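Local coordinates for putative hyaluronoglucosaminidase (PDB 6PWI), which probably hydrolyses N-acetylhexosamine linkages, this chain being the part of a larger, probably secreted and cell-wall-anchored protein that holds the family 84 glycoside hydrolase domain, at residues V366-V371 with H485-E490. Numbering follows the deposited sequence.
Sequences VILGYV and HGLSLE
L368 and L487 meet through apolar groups, with L368 CD1 lying 3.7 Å from L487 CB. The same CD1 also reaches H485, touching its CB, CG and CD2. The L368 side chain lies roughly perpendicular to that of H485. I367 meets the far part of the imidazole, its CD1 lying 3.9 Å from H485 CE1. Both methyls approach that ring obliquely.

With CG anti to the backbone N (chi1 -178°), L487 puts its CD1 against the Y370 ring. CD1 stands 3.7 Å from Y370 CE2, again at an oblique angle. The CB of Y370 does not point at 485-490, but with CG anti to the carbonyl carbon (chi1 -81°) the end of the phenol comes close. Y370 OH reaches L489 CD2 at 3.7 Å, where the two side chains run past one another with their ends pointing opposite ways.

No direct hydrogen bond joins the segments. A water bridges them instead, 2.9 Å from Y370 OH and 2.9 Å from S488 N, whose N-H it accepts. S488 OG is hydrogen-bonded to R611 NH1.

The contact joins two loops. 366-371 leads from barrel strand 359-362 to helix 373-383, and N392 ND2, just past strand 387-391, gives a hydrogen bond to I367 O. 485-490 runs between helices 467-475 and 496-507. The contact thus links a loop of the (beta/alpha)8 barrel to the loop that leads into the C-terminal helices.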
loop_
_atom_site.group_PDB
_atom_site.type_symbol
_atom_site.label_atom_id
_atom_site.label_comp_id
_atom_site.label_asym_id
_atom_site.label_seq_id
_atom_site.Cartn_x
_atom_site.Cartn_y
_atom_site.Cartn_z
ATOM N N VAL A 366 1.244 -18.259 -9.266
ATOM C CA VAL A 366 1.920 -17.724 -10.442
ATOM C C VAL A 366 2.567 -16.406 -10.026
ATOM O O VAL A 366 2.431 -16.006 -8.871
ATOM C CB VAL A 366 0.937 -17.497 -11.611
ATOM C CG1 VAL A 366 0.366 -18.799 -12.150
ATOM C CG2 VAL A 366 -0.182 -16.521 -11.243
ATOM N N ILE A 367 3.232 -15.728 -10.973
ATOM C CA ILE A 367 3.916 -14.477 -10.690
ATOM C C ILE A 367 2.912 -13.428 -10.218
ATOM O O ILE A 367 3.161 -12.748 -9.227
ATOM C CB ILE A 367 4.769 -14.002 -11.885
ATOM C CG1 ILE A 367 5.881 -15.014 -12.196
ATOM C CG2 ILE A 367 5.334 -12.605 -11.636
ATOM C CD1 ILE A 367 6.715 -14.693 -13.424
ATOM N N LEU A 368 1.780 -13.292 -10.919
ATOM C CA LEU A 368 0.746 -12.368 -10.470
ATOM C C LEU A 368 -0.330 -13.141 -9.707
ATOM O O LEU A 368 -1.504 -13.089 -10.061
ATOM C CB LEU A 368 0.140 -11.612 -11.662
ATOM C CG LEU A 368 1.114 -11.019 -12.684
ATOM C CD1 LEU A 368 0.349 -10.350 -13.814
ATOM C CD2 LEU A 368 2.070 -10.023 -12.044
ATOM N N GLY A 369 0.075 -13.857 -8.654
ATOM C CA GLY A 369 -0.846 -14.698 -7.907
ATOM C C GLY A 369 -1.875 -13.887 -7.118
ATOM O O GLY A 369 -1.598 -12.775 -6.664
ATOM N N TYR A 370 -3.070 -14.461 -6.968
ATOM C CA TYR A 370 -4.067 -13.921 -6.060
ATOM C C TYR A 370 -3.761 -14.440 -4.657
ATOM O O TYR A 370 -2.997 -15.394 -4.506
ATOM C CB TYR A 370 -5.469 -14.349 -6.510
ATOM C CG TYR A 370 -6.101 -13.555 -7.634
ATOM C CD1 TYR A 370 -7.347 -12.966 -7.466
ATOM C CD2 TYR A 370 -5.485 -13.423 -8.874
ATOM C CE1 TYR A 370 -7.959 -12.258 -8.489
ATOM C CE2 TYR A 370 -6.081 -12.714 -9.910
ATOM C CZ TYR A 370 -7.323 -12.129 -9.712
ATOM O OH TYR A 370 -7.932 -11.430 -10.713
ATOM N N VAL A 371 -4.356 -13.816 -3.635
ATOM C CA VAL A 371 -4.252 -14.335 -2.280
ATOM C C VAL A 371 -5.289 -15.436 -2.097
ATOM O O VAL A 371 -6.482 -15.149 -2.068
ATOM C CB VAL A 371 -4.460 -13.241 -1.217
ATOM C CG1 VAL A 371 -4.381 -13.839 0.181
ATOM C CG2 VAL A 371 -3.470 -12.099 -1.373
ATOM N N HIS A 485 0.872 -12.142 -18.615
ATOM C CA HIS A 485 0.502 -13.012 -17.508
ATOM C C HIS A 485 -0.991 -13.335 -17.517
ATOM O O HIS A 485 -1.391 -14.385 -17.039
ATOM C CB HIS A 485 0.982 -12.446 -16.165
ATOM C CG HIS A 485 2.459 -12.245 -16.106
ATOM N ND1 HIS A 485 3.355 -13.305 -16.166
ATOM C CD2 HIS A 485 3.201 -11.117 -16.018
ATOM C CE1 HIS A 485 4.586 -12.835 -16.112
ATOM N NE2 HIS A 485 4.518 -11.491 -16.011
ATOM N N GLY A 486 -1.815 -12.425 -18.042
ATOM C CA GLY A 486 -3.234 -12.704 -18.200
ATOM C C GLY A 486 -4.063 -12.230 -17.007
ATOM O O GLY A 486 -5.141 -12.767 -16.742
ATOM N N LEU A 487 -3.547 -11.219 -16.300
ATOM C CA LEU A 487 -4.269 -10.628 -15.191
ATOM C C LEU A 487 -5.331 -9.693 -15.758
ATOM O O LEU A 487 -5.052 -8.909 -16.663
ATOM C CB LEU A 487 -3.284 -9.875 -14.294
ATOM C CG LEU A 487 -3.893 -9.239 -13.045
ATOM C CD1 LEU A 487 -4.367 -10.296 -12.055
ATOM C CD2 LEU A 487 -2.906 -8.287 -12.386
ATOM N N SER A 488 -6.546 -9.800 -15.212
ATOM C CA SER A 488 -7.690 -9.038 -15.682
ATOM C C SER A 488 -8.468 -8.567 -14.463
ATOM O O SER A 488 -8.889 -9.398 -13.661
ATOM C CB SER A 488 -8.561 -9.896 -16.578
ATOM O OG SER A 488 -9.762 -9.223 -16.940
ATOM N N LEU A 489 -8.637 -7.245 -14.331
ATOM C CA LEU A 489 -9.303 -6.668 -13.174
ATOM C C LEU A 489 -10.419 -5.753 -13.653
ATOM O O LEU A 489 -10.341 -5.190 -14.741
ATOM C CB LEU A 489 -8.291 -5.889 -12.328
ATOM C CG LEU A 489 -7.136 -6.714 -11.758
ATOM C CD1 LEU A 489 -6.091 -5.811 -11.122
ATOM C CD2 LEU A 489 -7.644 -7.753 -10.771
ATOM N N GLU A 490 -11.453 -5.596 -12.823
ATOM C CA GLU A 490 -12.583 -4.801 -13.263
ATOM C C GLU A 490 -12.219 -3.320 -13.287
ATOM O O GLU A 490 -11.319 -2.878 -12.585
ATOM C CB GLU A 490 -13.886 -5.178 -12.554
ATOM C CG GLU A 490 -13.890 -4.932 -11.065
ATOM C CD GLU A 490 -15.174 -5.354 -10.368
ATOM O OE1 GLU A 490 -15.622 -6.510 -10.575
ATOM O OE2 GLU A 490 -15.731 -4.519 -9.623
HETATM O O HOH W 1 -7.382 -11.964 -13.533
#